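Local structure of alpha-1,2-Mannosidase (Trichoderma reesei, 1HCU) at residues K409-A414 / L463-E468; S397-Y402 / D470-A475; A21-S26 / M68-I73; G314-G319 / Q326-F331. The protein probably trims alpha-1,2-linked mannose residues from high-mannose N-glycans, using calcium as cofactor, as a family 47 glycosyl hydrolase. One frame throughout, in Å; residues are numbered along the deposited sequence.

Contact 1 (K409-A414 / L463-E468)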
loop_
_atom_site.group_PDB
_atom_site.type_symbol
_atom_site.label_atom_id
_atom_site.label_comp_id
_atom_site.label_asym_id
_atom_site.label_seq_id
_atom_site.Cartn_x
_atom_site.Cartn_y
_atom_site.Cartn_z
ATOM N N LYS A 409 16.209 12.308 12.536
ATOM C CA LYS A 409 16.905 11.048 12.332
ATOM C C LYS A 409 16.141 10.206 11.311
ATOM O O LYS A 409 16.739 9.527 10.477
ATOM C CB LYS A 409 16.989 10.289 13.655
ATOM C CG LYS A 409 18.298 9.542 13.868
ATOM C CD LYS A 409 18.549 8.529 12.777
ATOM C CE LYS A 409 20.018 8.528 12.374
ATOM N NZ LYS A 409 20.478 9.883 11.927
ATOM N N TRP A 410 14.815 10.257 11.378
ATOM C CA TRP A 410 13.987 9.471 10.473
ATOM C C TRP A 410 14.111 9.954 9.045
ATOM O O TRP A 410 14.116 9.153 8.110
ATOM C CB TRP A 410 12.522 9.494 10.932
ATOM C CG TRP A 410 12.353 8.854 12.283
ATOM C CD1 TRP A 410 12.196 9.494 13.476
ATOM C CD2 TRP A 410 12.408 7.451 12.586
ATOM N NE1 TRP A 410 12.153 8.585 14.502
ATOM C CE2 TRP A 410 12.281 7.323 13.987
ATOM C CE3 TRP A 410 12.554 6.289 11.810
ATOM C CZ2 TRP A 410 12.296 6.080 14.633
ATOM C CZ3 TRP A 410 12.568 5.052 12.453
ATOM C CH2 TRP A 410 12.440 4.960 13.851
ATOM N N GLN A 411 14.219 11.265 8.873
ATOM C CA GLN A 411 14.385 11.805 7.539
ATOM C C GLN A 411 15.706 11.305 6.978
ATOM O O GLN A 411 15.801 11.004 5.792
ATOM C CB GLN A 411 14.384 13.322 7.579
ATOM C CG GLN A 411 13.082 13.898 8.036
ATOM C CD GLN A 411 13.128 15.394 8.080
ATOM O OE1 GLN A 411 13.930 15.972 8.812
ATOM N NE2 GLN A 411 12.279 16.039 7.293
ATOM N N ASP A 412 16.725 11.208 7.828
ATOM C CA ASP A 412 18.036 10.738 7.374
ATOM C C ASP A 412 17.953 9.286 6.910
ATOM O O ASP A 412 18.543 8.919 5.894
ATOM C CB ASP A 412 19.083 10.876 8.488
ATOM C CG ASP A 412 19.379 12.328 8.843
ATOM O OD1 ASP A 412 19.866 12.577 9.967
ATOM O OD2 ASP A 412 19.136 13.223 8.004
ATOM N N LEU A 413 17.215 8.462 7.647
ATOM C CA LEU A 413 17.068 7.064 7.268
ATOM C C LEU A 413 16.348 6.966 5.927
ATOM O O LEU A 413 16.778 6.231 5.041
ATOM C CB LEU A 413 16.293 6.296 8.342
ATOM C CG LEU A 413 16.973 6.274 9.712
ATOM C CD1 LEU A 413 16.098 5.513 10.692
ATOM C CD2 LEU A 413 18.358 5.634 9.600
ATOM N N ALA A 414 15.261 7.720 5.779
ATOM C CA ALA A 414 14.493 7.721 4.536
ATOM C C ALA A 414 15.379 8.162 3.375
ATOM O O ALA A 414 15.329 7.584 2.282
ATOM C CB ALA A 414 13.295 8.656 4.656
ATOM N N LEU A 463 6.965 13.659 0.784
ATOM C CA LEU A 463 6.267 14.209 1.937
ATOM C C LEU A 463 7.094 14.262 3.211
ATOM O O LEU A 463 6.881 15.130 4.060
ATOM C CB LEU A 463 4.971 13.423 2.197
ATOM C CG LEU A 463 3.905 13.567 1.099
ATOM C CD1 LEU A 463 2.704 12.660 1.400
ATOM C CD2 LEU A 463 3.475 15.030 1.012
ATOM N N ILE A 464 8.043 13.347 3.355
ATOM C CA ILE A 464 8.856 13.357 4.555
ATOM C C ILE A 464 9.861 14.531 4.554
ATOM O O ILE A 464 10.339 14.941 5.615
ATOM C CB ILE A 464 9.563 11.988 4.749
ATOM C CG1 ILE A 464 10.018 11.854 6.204
ATOM C CG2 ILE A 464 10.710 11.835 3.774
ATOM C CD1 ILE A 464 10.508 10.466 6.570
ATOM N N PHE A 465 10.145 15.091 3.373
ATOM C CA PHE A 465 11.071 16.229 3.248
ATOM C C PHE A 465 10.312 17.530 2.905
ATOM O O PHE A 465 10.843 18.632 3.052
ATOM C CB PHE A 465 12.119 15.961 2.145
ATOM C CG PHE A 465 12.918 14.682 2.336
ATOM C CD1 PHE A 465 13.676 14.477 3.493
ATOM C CD2 PHE A 465 12.922 13.692 1.350
ATOM C CE1 PHE A 465 14.421 13.312 3.660
ATOM C CE2 PHE A 465 13.663 12.520 1.510
ATOM C CZ PHE A 465 14.418 12.328 2.669
ATOM N N ALA A 466 9.067 17.380 2.458
ATOM C CA ALA A 466 8.220 18.501 2.050
ATOM C C ALA A 466 7.690 19.409 3.155
ATOM O O ALA A 466 7.843 19.132 4.345
ATOM C CB ALA A 466 7.038 17.978 1.223
ATOM N N GLU A 467 7.052 20.494 2.725
ATOM C CA GLU A 467 6.470 21.488 3.618
ATOM C C GLU A 467 5.140 20.975 4.163
ATOM O O GLU A 467 4.529 20.073 3.591
ATOM C CB GLU A 467 6.225 22.796 2.854
ATOM C CG GLU A 467 7.446 23.372 2.137
ATOM C CD GLU A 467 8.441 24.034 3.085
ATOM O OE1 GLU A 467 8.021 24.921 3.871
ATOM O OE2 GLU A 467 9.640 23.674 3.040
ATOM N N GLU A 468 4.687 21.565 5.263
ATOM C CA GLU A 468 3.424 21.167 5.876
ATOM C C GLU A 468 2.212 21.376 4.967
ATOM O O GLU A 468 2.214 22.247 4.103
ATOM C CB GLU A 468 3.201 21.946 7.174
ATOM C CG GLU A 468 3.928 21.395 8.374
ATOM C CD GLU A 468 3.582 19.932 8.635
ATOM O OE1 GLU A 468 2.383 19.567 8.548
ATOM O OE2 GLU A 468 4.515 19.153 8.932
#
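Gln411 and Ile464 meet where helices 408-425 and 451-465 of the family 47 (alpha/alpha)7 barrel pack together, and they illustrate how one polar side chain can serve a largely apolar helix interface. The two side chains slide past one another in opposite directions, CG of Gln411 lying 4.1 Å from CG1 of Ile464. Because the Gln411 chain is extended beyond CG, with CD anti to CA (chi2 179°), its amide reaches the main chain of the other helix. There NE2 donates a 2.8 Å hydrogen bond to Ile464 O, nearly straight at 168°. The donor lies in the carbonyl plane and the oxygen in the amide plane, so both flat groups are aligned for the bond. NE2 also makes a weak bond to Ser10 O, which brings the N-terminal region to the same point.

Phe465 approaches Gln411 edge first: its CE1 is 3.4 Å from Gln411 O, near the ring plane. One face of this ring carries CG2 of Ile464, centred above it, while Ala16 and Val19 of helix 13-33 also touch the Phe465 side chain. One turn from Gln411, the methyl CB of Ala414 rests 3.8 Å from CD1 of Ile464.

Contact 2 (S397-Y402 / D470-A475)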
loop_
_atom_site.group_PDB
_atom_site.type_symbol
_atom_site.label_atom_id
_atom_site.label_comp_id
_atom_site.label_asym_id
_atom_site.label_seq_id
_atom_site.Cartn_x
_atom_site.Cartn_y
_atom_site.Cartn_z
ATOM N N SER A 397 6.665 3.455 6.281
ATOM C CA SER A 397 6.810 3.385 7.726
ATOM C C SER A 397 7.758 4.437 8.293
ATOM O O SER A 397 7.489 5.003 9.352
ATOM C CB SER A 397 7.227 1.978 8.150
ATOM O OG SER A 397 6.150 1.082 7.933
ATOM N N LEU A 398 8.853 4.708 7.588
ATOM C CA LEU A 398 9.794 5.715 8.039
ATOM C C LEU A 398 9.073 7.058 8.073
ATOM O O LEU A 398 9.253 7.850 9.001
ATOM C CB LEU A 398 10.994 5.790 7.095
ATOM C CG LEU A 398 11.906 4.557 7.113
ATOM C CD1 LEU A 398 12.896 4.640 5.956
ATOM C CD2 LEU A 398 12.632 4.473 8.453
ATOM N N TYR A 399 8.249 7.310 7.063
ATOM C CA TYR A 399 7.502 8.555 7.006
ATOM C C TYR A 399 6.639 8.726 8.260
ATOM O O TYR A 399 6.713 9.764 8.921
ATOM C CB TYR A 399 6.647 8.603 5.734
ATOM C CG TYR A 399 5.622 9.710 5.727
ATOM C CD1 TYR A 399 4.269 9.425 5.907
ATOM C CD2 TYR A 399 6.000 11.046 5.583
ATOM C CE1 TYR A 399 3.322 10.437 5.947
ATOM C CE2 TYR A 399 5.055 12.069 5.624
ATOM C CZ TYR A 399 3.720 11.757 5.808
ATOM O OH TYR A 399 2.772 12.758 5.876
ATOM N N TYR A 400 5.836 7.716 8.600
ATOM C CA TYR A 400 4.995 7.804 9.796
ATOM C C TYR A 400 5.830 8.023 11.059
ATOM O O TYR A 400 5.440 8.811 11.936
ATOM C CB TYR A 400 4.151 6.542 9.989
ATOM C CG TYR A 400 2.902 6.473 9.139
ATOM C CD1 TYR A 400 2.930 5.891 7.871
ATOM C CD2 TYR A 400 1.679 6.971 9.614
ATOM C CE1 TYR A 400 1.779 5.801 7.096
ATOM C CE2 TYR A 400 0.517 6.889 8.843
ATOM C CZ TYR A 400 0.578 6.297 7.585
ATOM O OH TYR A 400 -0.559 6.170 6.825
ATOM N N ALA A 401 6.963 7.319 11.155
ATOM C CA ALA A 401 7.852 7.439 12.312
ATOM C C ALA A 401 8.278 8.898 12.511
ATOM O O ALA A 401 8.275 9.411 13.640
ATOM C CB ALA A 401 9.077 6.547 12.135
ATOM N N TYR A 402 8.612 9.568 11.412
ATOM C CA TYR A 402 9.016 10.969 11.469
ATOM C C TYR A 402 7.841 11.880 11.854
ATOM O O TYR A 402 7.981 12.747 12.713
ATOM C CB TYR A 402 9.609 11.422 10.121
ATOM C CG TYR A 402 9.935 12.896 10.098
ATOM C CD1 TYR A 402 9.113 13.805 9.436
ATOM C CD2 TYR A 402 11.004 13.400 10.844
ATOM C CE1 TYR A 402 9.334 15.172 9.524
ATOM C CE2 TYR A 402 11.234 14.768 10.939
ATOM C CZ TYR A 402 10.393 15.648 10.282
ATOM O OH TYR A 402 10.584 17.000 10.422
ATOM N N ASP A 470 -2.315 19.737 4.653
ATOM C CA ASP A 470 -3.346 18.903 5.260
ATOM C C ASP A 470 -3.142 17.418 4.966
ATOM O O ASP A 470 -3.661 16.561 5.667
ATOM C CB ASP A 470 -4.730 19.331 4.765
ATOM C CG ASP A 470 -5.172 20.652 5.352
ATOM O OD1 ASP A 470 -4.597 21.703 4.982
ATOM O OD2 ASP A 470 -6.090 20.637 6.196
ATOM N N VAL A 471 -2.391 17.123 3.917
ATOM C CA VAL A 471 -2.135 15.748 3.537
ATOM C C VAL A 471 -1.199 15.065 4.534
ATOM O O VAL A 471 -1.312 13.868 4.765
ATOM C CB VAL A 471 -1.519 15.690 2.127
ATOM C CG1 VAL A 471 -1.303 14.247 1.706
ATOM C CG2 VAL A 471 -2.435 16.396 1.147
ATOM N N GLN A 472 -0.285 15.834 5.125
ATOM C CA GLN A 472 0.669 15.301 6.098
ATOM C C GLN A 472 -0.077 14.746 7.315
ATOM O O GLN A 472 -1.046 15.346 7.782
ATOM C CB GLN A 472 1.635 16.406 6.562
ATOM C CG GLN A 472 2.532 17.031 5.475
ATOM C CD GLN A 472 3.825 16.258 5.218
ATOM O OE1 GLN A 472 4.677 16.701 4.443
ATOM N NE2 GLN A 472 3.976 15.111 5.866
ATOM N N VAL A 473 0.363 13.607 7.838
ATOM C CA VAL A 473 -0.312 13.054 9.003
ATOM C C VAL A 473 0.080 13.840 10.269
ATOM O O VAL A 473 1.263 14.040 10.547
ATOM C CB VAL A 473 0.006 11.545 9.177
ATOM C CG1 VAL A 473 -0.468 10.765 7.954
ATOM C CG2 VAL A 473 1.473 11.347 9.357
ATOM N N GLN A 474 -0.921 14.305 11.015
ATOM C CA GLN A 474 -0.687 15.074 12.235
ATOM C C GLN A 474 -0.567 14.167 13.459
ATOM O O GLN A 474 -1.472 13.383 13.763
ATOM C CB GLN A 474 -1.824 16.076 12.455
ATOM C CG GLN A 474 -2.116 16.977 11.257
ATOM C CD GLN A 474 -0.905 17.763 10.802
ATOM O OE1 GLN A 474 -0.252 18.429 11.599
ATOM N NE2 GLN A 474 -0.603 17.694 9.510
ATOM N N ALA A 475 0.557 14.292 14.161
ATOM C CA ALA A 475 0.836 13.491 15.348
ATOM C C ALA A 475 -0.115 13.769 16.505
ATOM O O ALA A 475 -0.398 12.884 17.309
ATOM C CB ALA A 475 2.268 13.724 15.801
#
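Tyr400 and Val473 mark the closest backbone approach, 7.5 Å from CA to CA, between a turn of helix 393-405 and the irregular chain 470-475, so side chains must bridge the interval. Tyr399 does most of this. Its CG is anti to the backbone N (chi1 168°), and the ring carries the hydroxyl across to the loop, where Val473 N donates a hydrogen bond to Tyr399 OH of 3.2 Å with an angle of 155° at the proton. The same two residues meet tip to tip, CG2 of Val473 standing 4.0 Å from CE1 of Tyr399. The other branch of the valine serves the second tyrosine: CG1 lies 4.1 Å from CE2 of Tyr400, the two side chains crossing at about a right angle. Gln472 adds its CB, 3.9 Å from Tyr399 OH.

Beyond the valine, Phe483 of strand 481-483 packs against it, and Arg403 NE binds Val473 O. The setting is close to the metal site of this barrel enzyme, with the Tyr400 side chain about 9 Å from the bound calcium ion. Within this buried contact the phenol oxygen gives the Val473 N-H, on a chain without regular structure, an acceptor, while CG2 of the same valine packs against the ring that carries it.

Contact 3 (A21-S26 / M68-I73)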
loop_
_atom_site.group_PDB
_atom_site.type_symbol
_atom_site.label_atom_id
_atom_site.label_comp_id
_atom_site.label_asym_id
_atom_site.label_seq_id
_atom_site.Cartn_x
_atom_site.Cartn_y
_atom_site.Cartn_z
ATOM N N ALA A 21 12.606 15.541 -8.584
ATOM C CA ALA A 21 13.382 15.345 -9.807
ATOM C C ALA A 21 13.289 13.893 -10.299
ATOM O O ALA A 21 13.220 13.649 -11.508
ATOM C CB ALA A 21 14.851 15.736 -9.567
ATOM N N ALA A 22 13.296 12.934 -9.373
ATOM C CA ALA A 22 13.179 11.518 -9.742
ATOM C C ALA A 22 11.795 11.246 -10.326
ATOM O O ALA A 22 11.640 10.431 -11.245
ATOM C CB ALA A 22 13.415 10.622 -8.529
ATOM N N PHE A 23 10.787 11.928 -9.791
ATOM C CA PHE A 23 9.428 11.767 -10.287
ATOM C C PHE A 23 9.344 12.354 -11.700
ATOM O O PHE A 23 8.789 11.726 -12.603
ATOM C CB PHE A 23 8.431 12.458 -9.338
ATOM C CG PHE A 23 6.992 12.350 -9.774
ATOM C CD1 PHE A 23 6.471 13.223 -10.728
ATOM C CD2 PHE A 23 6.162 11.363 -9.245
ATOM C CE1 PHE A 23 5.148 13.118 -11.152
ATOM C CE2 PHE A 23 4.831 11.246 -9.664
ATOM C CZ PHE A 23 4.322 12.128 -10.620
ATOM N N GLN A 24 9.915 13.544 -11.888
ATOM C CA GLN A 24 9.912 14.212 -13.191
ATOM C C GLN A 24 10.490 13.304 -14.285
ATOM O O GLN A 24 9.886 13.119 -15.347
ATOM C CB GLN A 24 10.730 15.513 -13.114
ATOM C CG GLN A 24 10.696 16.356 -14.389
ATOM C CD GLN A 24 9.352 17.018 -14.617
ATOM O OE1 GLN A 24 8.883 17.110 -15.746
ATOM N NE2 GLN A 24 8.732 17.489 -13.548
ATOM N N THR A 25 11.663 12.738 -14.004
ATOM C CA THR A 25 12.347 11.837 -14.927
ATOM C C THR A 25 11.450 10.633 -15.267
ATOM O O THR A 25 11.198 10.329 -16.444
ATOM C CB THR A 25 13.669 11.351 -14.294
ATOM O OG1 THR A 25 14.510 12.484 -14.034
ATOM C CG2 THR A 25 14.390 10.385 -15.206
ATOM N N SER A 26 10.968 9.961 -14.226
ATOM C CA SER A 26 10.089 8.807 -14.371
ATOM C C SER A 26 8.869 9.157 -15.239
ATOM O O SER A 26 8.483 8.390 -16.124
ATOM C CB SER A 26 9.634 8.333 -12.988
ATOM O OG SER A 26 10.758 8.084 -12.152
ATOM N N MET A 68 3.109 17.748 -5.495
ATOM C CA MET A 68 4.417 18.276 -5.846
ATOM C C MET A 68 4.313 19.607 -6.580
ATOM O O MET A 68 5.320 20.256 -6.844
ATOM C CB MET A 68 5.177 17.276 -6.721
ATOM C CG MET A 68 5.612 16.017 -5.991
ATOM S SD MET A 68 6.341 14.809 -7.113
ATOM C CE MET A 68 7.355 13.841 -5.987
ATOM N N GLY A 69 3.097 20.014 -6.918
ATOM C CA GLY A 69 2.929 21.276 -7.619
ATOM C C GLY A 69 3.270 21.189 -9.099
ATOM O O GLY A 69 3.623 22.194 -9.717
ATOM N N ASP A 70 3.164 19.991 -9.672
ATOM C CA ASP A 70 3.457 19.793 -11.087
ATOM C C ASP A 70 2.246 20.069 -11.959
ATOM O O ASP A 70 1.640 19.155 -12.525
ATOM C CB ASP A 70 3.954 18.374 -11.331
ATOM C CG ASP A 70 5.233 18.087 -10.594
ATOM O OD1 ASP A 70 5.889 19.062 -10.161
ATOM O OD2 ASP A 70 5.590 16.901 -10.452
ATOM N N ALA A 71 1.916 21.349 -12.076
ATOM C CA ALA A 71 0.776 21.784 -12.863
ATOM C C ALA A 71 0.701 21.120 -14.242
ATOM O O ALA A 71 -0.313 20.509 -14.577
ATOM C CB ALA A 71 0.800 23.309 -13.001
ATOM N N ASP A 72 1.763 21.225 -15.035
ATOM C CA ASP A 72 1.773 20.636 -16.378
ATOM C C ASP A 72 1.408 19.159 -16.443
ATOM O O ASP A 72 0.551 18.758 -17.227
ATOM C CB ASP A 72 3.138 20.848 -17.030
ATOM C CG ASP A 72 3.316 22.256 -17.550
ATOM O OD1 ASP A 72 2.616 23.169 -17.048
ATOM O OD2 ASP A 72 4.159 22.451 -18.452
ATOM N N ILE A 73 2.072 18.343 -15.637
ATOM C CA ILE A 73 1.779 16.924 -15.623
ATOM C C ILE A 73 0.326 16.704 -15.219
ATOM O O ILE A 73 -0.357 15.859 -15.794
ATOM C CB ILE A 73 2.706 16.174 -14.636
ATOM C CG1 ILE A 73 4.161 16.317 -15.099
ATOM C CG2 ILE A 73 2.292 14.707 -14.539
ATOM C CD1 ILE A 73 5.175 15.746 -14.144
HETATM O O HOH W 1 8.240 16.496 -10.438
#
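Phe23 and Met68 form a Met-aromatic contact, a compact example of sulfur packed on a ring face. The sulfur SD of Met68 lies 4.1 Å from the centroid of the Phe23 ring and 26° off its normal, displaced toward the rim. With CG anti to the backbone N (chi1 180°), Phe23 places that atom 3.7 Å from Met68 SD. Beyond the sulfur, CE of Met68 touches CB of Phe23 at 3.8 Å. The ring also pairs edge-to-face with Phe454 of helix 451-465.

Purely apolar packing comes from Ile73, whose CD1 sits in the ring plane at the edge, 4.0 Å from CE1 of Phe23. The ring is thus met by Met68, where helix 56-67 ends, and by Ile73, in the first turn of helix 71-80. A Schellman motif closes the first helix, with Gly69 at positive phi (78°), where a CB would be jammed against the preceding carbonyl oxygen. Asp70 then occupies the N-cap position of the second helix, although its side chain makes no capping bond. An alanine at Phe23 would probably leave Met68 SD without its aromatic face, Ile73 CD1 without the ring edge, and Phe454 without its edge-to-face partner.

The carboxylate oxygen OD2 of Asp70 packs against the ring, 3.8 Å from CD1 of Phe23. A polar link runs through a water, which donates to Asp70 OD2 at 2.7 Å and accepts a weak bond from Gln24 NE2 at 3.3 Å.

Contact 4 (G314-G319 / Q326-F331)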
loop_
_atom_site.group_PDB
_atom_site.type_symbol
_atom_site.label_atom_id
_atom_site.label_comp_id
_atom_site.label_asym_id
_atom_site.label_seq_id
_atom_site.Cartn_x
_atom_site.Cartn_y
_atom_site.Cartn_z
ATOM N N GLY A 314 4.132 1.830 10.149
ATOM C CA GLY A 314 3.324 3.020 10.001
ATOM C C GLY A 314 1.907 2.795 10.485
ATOM O O GLY A 314 1.288 3.707 11.044
ATOM N N ASN A 315 1.389 1.585 10.296
ATOM C CA ASN A 315 0.024 1.313 10.721
ATOM C C ASN A 315 -0.137 1.366 12.241
ATOM O O ASN A 315 -1.094 1.967 12.735
ATOM C CB ASN A 315 -0.461 -0.039 10.190
ATOM C CG ASN A 315 -1.970 -0.129 10.158
ATOM O OD1 ASN A 315 -2.634 0.710 9.544
ATOM N ND2 ASN A 315 -2.523 -1.138 10.813
ATOM N N PHE A 316 0.789 0.746 12.979
ATOM C CA PHE A 316 0.728 0.767 14.440
ATOM C C PHE A 316 0.854 2.200 14.943
ATOM O O PHE A 316 0.193 2.591 15.909
ATOM C CB PHE A 316 1.842 -0.093 15.057
ATOM C CG PHE A 316 1.447 -1.528 15.272
ATOM C CD1 PHE A 316 1.479 -2.443 14.224
ATOM C CD2 PHE A 316 0.989 -1.949 16.516
ATOM C CE1 PHE A 316 1.060 -3.755 14.412
ATOM C CE2 PHE A 316 0.565 -3.265 16.720
ATOM C CZ PHE A 316 0.600 -4.170 15.662
ATOM N N ILE A 317 1.713 2.969 14.277
ATOM C CA ILE A 317 1.923 4.369 14.616
ATOM C C ILE A 317 0.613 5.108 14.395
ATOM O O ILE A 317 0.153 5.832 15.288
ATOM C CB ILE A 317 3.043 5.004 13.743
ATOM C CG1 ILE A 317 4.407 4.495 14.211
ATOM C CG2 ILE A 317 2.989 6.523 13.824
ATOM C CD1 ILE A 317 5.542 4.811 13.273
ATOM N N LEU A 318 -0.001 4.915 13.225
ATOM C CA LEU A 318 -1.272 5.577 12.937
ATOM C C LEU A 318 -2.289 5.279 14.028
ATOM O O LEU A 318 -2.962 6.185 14.529
ATOM C CB LEU A 318 -1.831 5.125 11.596
ATOM C CG LEU A 318 -3.201 5.709 11.239
ATOM C CD1 LEU A 318 -3.189 7.235 11.367
ATOM C CD2 LEU A 318 -3.554 5.298 9.828
ATOM N N GLY A 319 -2.391 4.001 14.390
ATOM C CA GLY A 319 -3.311 3.579 15.432
ATOM C C GLY A 319 -2.998 4.234 16.765
ATOM O O GLY A 319 -3.903 4.594 17.503
ATOM N N GLN A 326 0.479 5.283 23.461
ATOM C CA GLN A 326 1.925 5.238 23.240
ATOM C C GLN A 326 2.447 3.851 22.876
ATOM O O GLN A 326 3.388 3.727 22.089
ATOM C CB GLN A 326 2.664 5.716 24.496
ATOM C CG GLN A 326 3.314 7.084 24.378
ATOM C CD GLN A 326 4.292 7.191 23.224
ATOM O OE1 GLN A 326 5.084 6.293 22.985
ATOM N NE2 GLN A 326 4.250 8.300 22.520
ATOM N N LYS A 327 1.847 2.819 23.468
ATOM C CA LYS A 327 2.257 1.446 23.221
ATOM C C LYS A 327 2.305 1.126 21.717
ATOM O O LYS A 327 3.273 0.532 21.238
ATOM C CB LYS A 327 1.300 0.472 23.922
ATOM C CG LYS A 327 -0.105 0.505 23.337
ATOM C CD LYS A 327 -1.055 -0.548 23.918
ATOM C CE LYS A 327 -1.649 -0.139 25.267
ATOM N NZ LYS A 327 -2.818 -1.011 25.631
ATOM N N TYR A 328 1.260 1.514 20.985
ATOM C CA TYR A 328 1.196 1.251 19.549
ATOM C C TYR A 328 2.240 2.081 18.809
ATOM O O TYR A 328 2.826 1.625 17.824
ATOM C CB TYR A 328 -0.214 1.543 19.011
ATOM C CG TYR A 328 -1.283 0.673 19.646
ATOM C CD1 TYR A 328 -2.513 1.209 20.028
ATOM C CD2 TYR A 328 -1.044 -0.680 19.910
ATOM C CE1 TYR A 328 -3.482 0.420 20.671
ATOM C CE2 TYR A 328 -1.996 -1.474 20.546
ATOM C CZ TYR A 328 -3.211 -0.918 20.926
ATOM O OH TYR A 328 -4.147 -1.702 21.571
ATOM N N ILE A 329 2.485 3.293 19.288
ATOM C CA ILE A 329 3.488 4.128 18.661
ATOM C C ILE A 329 4.875 3.512 18.886
ATOM O O ILE A 329 5.646 3.356 17.938
ATOM C CB ILE A 329 3.454 5.572 19.219
ATOM C CG1 ILE A 329 2.099 6.223 18.875
ATOM C CG2 ILE A 329 4.619 6.372 18.649
ATOM C CD1 ILE A 329 1.922 7.642 19.404
ATOM N N ASP A 330 5.188 3.140 20.126
ATOM C CA ASP A 330 6.483 2.528 20.423
ATOM C C ASP A 330 6.720 1.278 19.587
ATOM O O ASP A 330 7.812 1.081 19.039
ATOM C CB ASP A 330 6.599 2.127 21.900
ATOM C CG ASP A 330 6.561 3.309 22.838
ATOM O OD1 ASP A 330 6.821 4.446 22.386
ATOM O OD2 ASP A 330 6.280 3.090 24.037
ATOM N N PHE A 331 5.704 0.421 19.512
ATOM C CA PHE A 331 5.823 -0.813 18.748
ATOM C C PHE A 331 6.026 -0.498 17.268
ATOM O O PHE A 331 6.849 -1.123 16.609
ATOM C CB PHE A 331 4.586 -1.701 18.959
ATOM C CG PHE A 331 4.722 -3.070 18.360
ATOM C CD1 PHE A 331 4.077 -3.391 17.176
ATOM C CD2 PHE A 331 5.545 -4.022 18.951
ATOM C CE1 PHE A 331 4.249 -4.639 16.584
ATOM C CE2 PHE A 331 5.725 -5.279 18.367
ATOM C CZ PHE A 331 5.078 -5.587 17.182
#
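Phe316 presents one ring face to Phe331, whose CD1 stands 3.4 Å above the plane of the Phe316 ring, offset toward its rim. The pair is edge-to-face, with centroids 4.7 Å apart, but the planes meet at 60° and not squarely. Seen from its partner, the Phe331 ring has Phe316 CG in plane at its edge. The rim of Phe316 receives Tyr328, the two CD2 atoms being 4.2 Å apart, close to the Phe316 plane. Tyr328 in turn has CG of its neighbour Lys327 centred over one face, 3.7 Å above the plane, while its hydroxyl bonds Asp274 OD1 and its ring meets Trp269 edge-to-face.

These rings fill one side of an antiparallel helical hairpin in the (alpha/alpha)7 barrel. The short axes of 314-319 and 326-331 approach to 7.1 Å at an angle of 161°, close enough that CA of Ile317 and CA of Ile329 are 4.3 Å apart. Phe316 O lies 3.3 Å from CB of Tyr328. Ile317 and Ile329 both touch Val404 of helix 393-405, and Phe316 continues onto Trp240 and onto Ala273, Thr276 and Ile277 of helix 263-280. An alanine in place of Phe316 would probably leave a gap beside Phe331, whose edge would lose the face it packs on and could turn.

Phe316 O and Tyr328 O, both acceptors, sit 3.4 Å apart without bonding. With no hydrogen bond between the two segments, their contact rests on ring packing and on the close approach of the main chains.

Along the chain, contact 3 closes first and contact 4 next; contact 2 then opens, and contact 1 both opens and closes before 470-475 completes contact 2. Contacts 1 and 2 touch, their centres about 9 Å apart, because helices 393-405 and 408-425 are consecutive and Trp410 lies on Ala401. Helix 393-405 also reaches contact 4, about 12 Å from contact 2 between centres, where Ser397 OG and Gly314 N probably form a hydrogen bond. Contacts 1, 2 and 4 thus cluster around helix 393-405, with contact 2 nearer the calcium ion than contact 4. Contact 3 stands further off across helices 13-33 and 451-465, its centre about 18 Å from contact 1 and about 32 Å from contact 4.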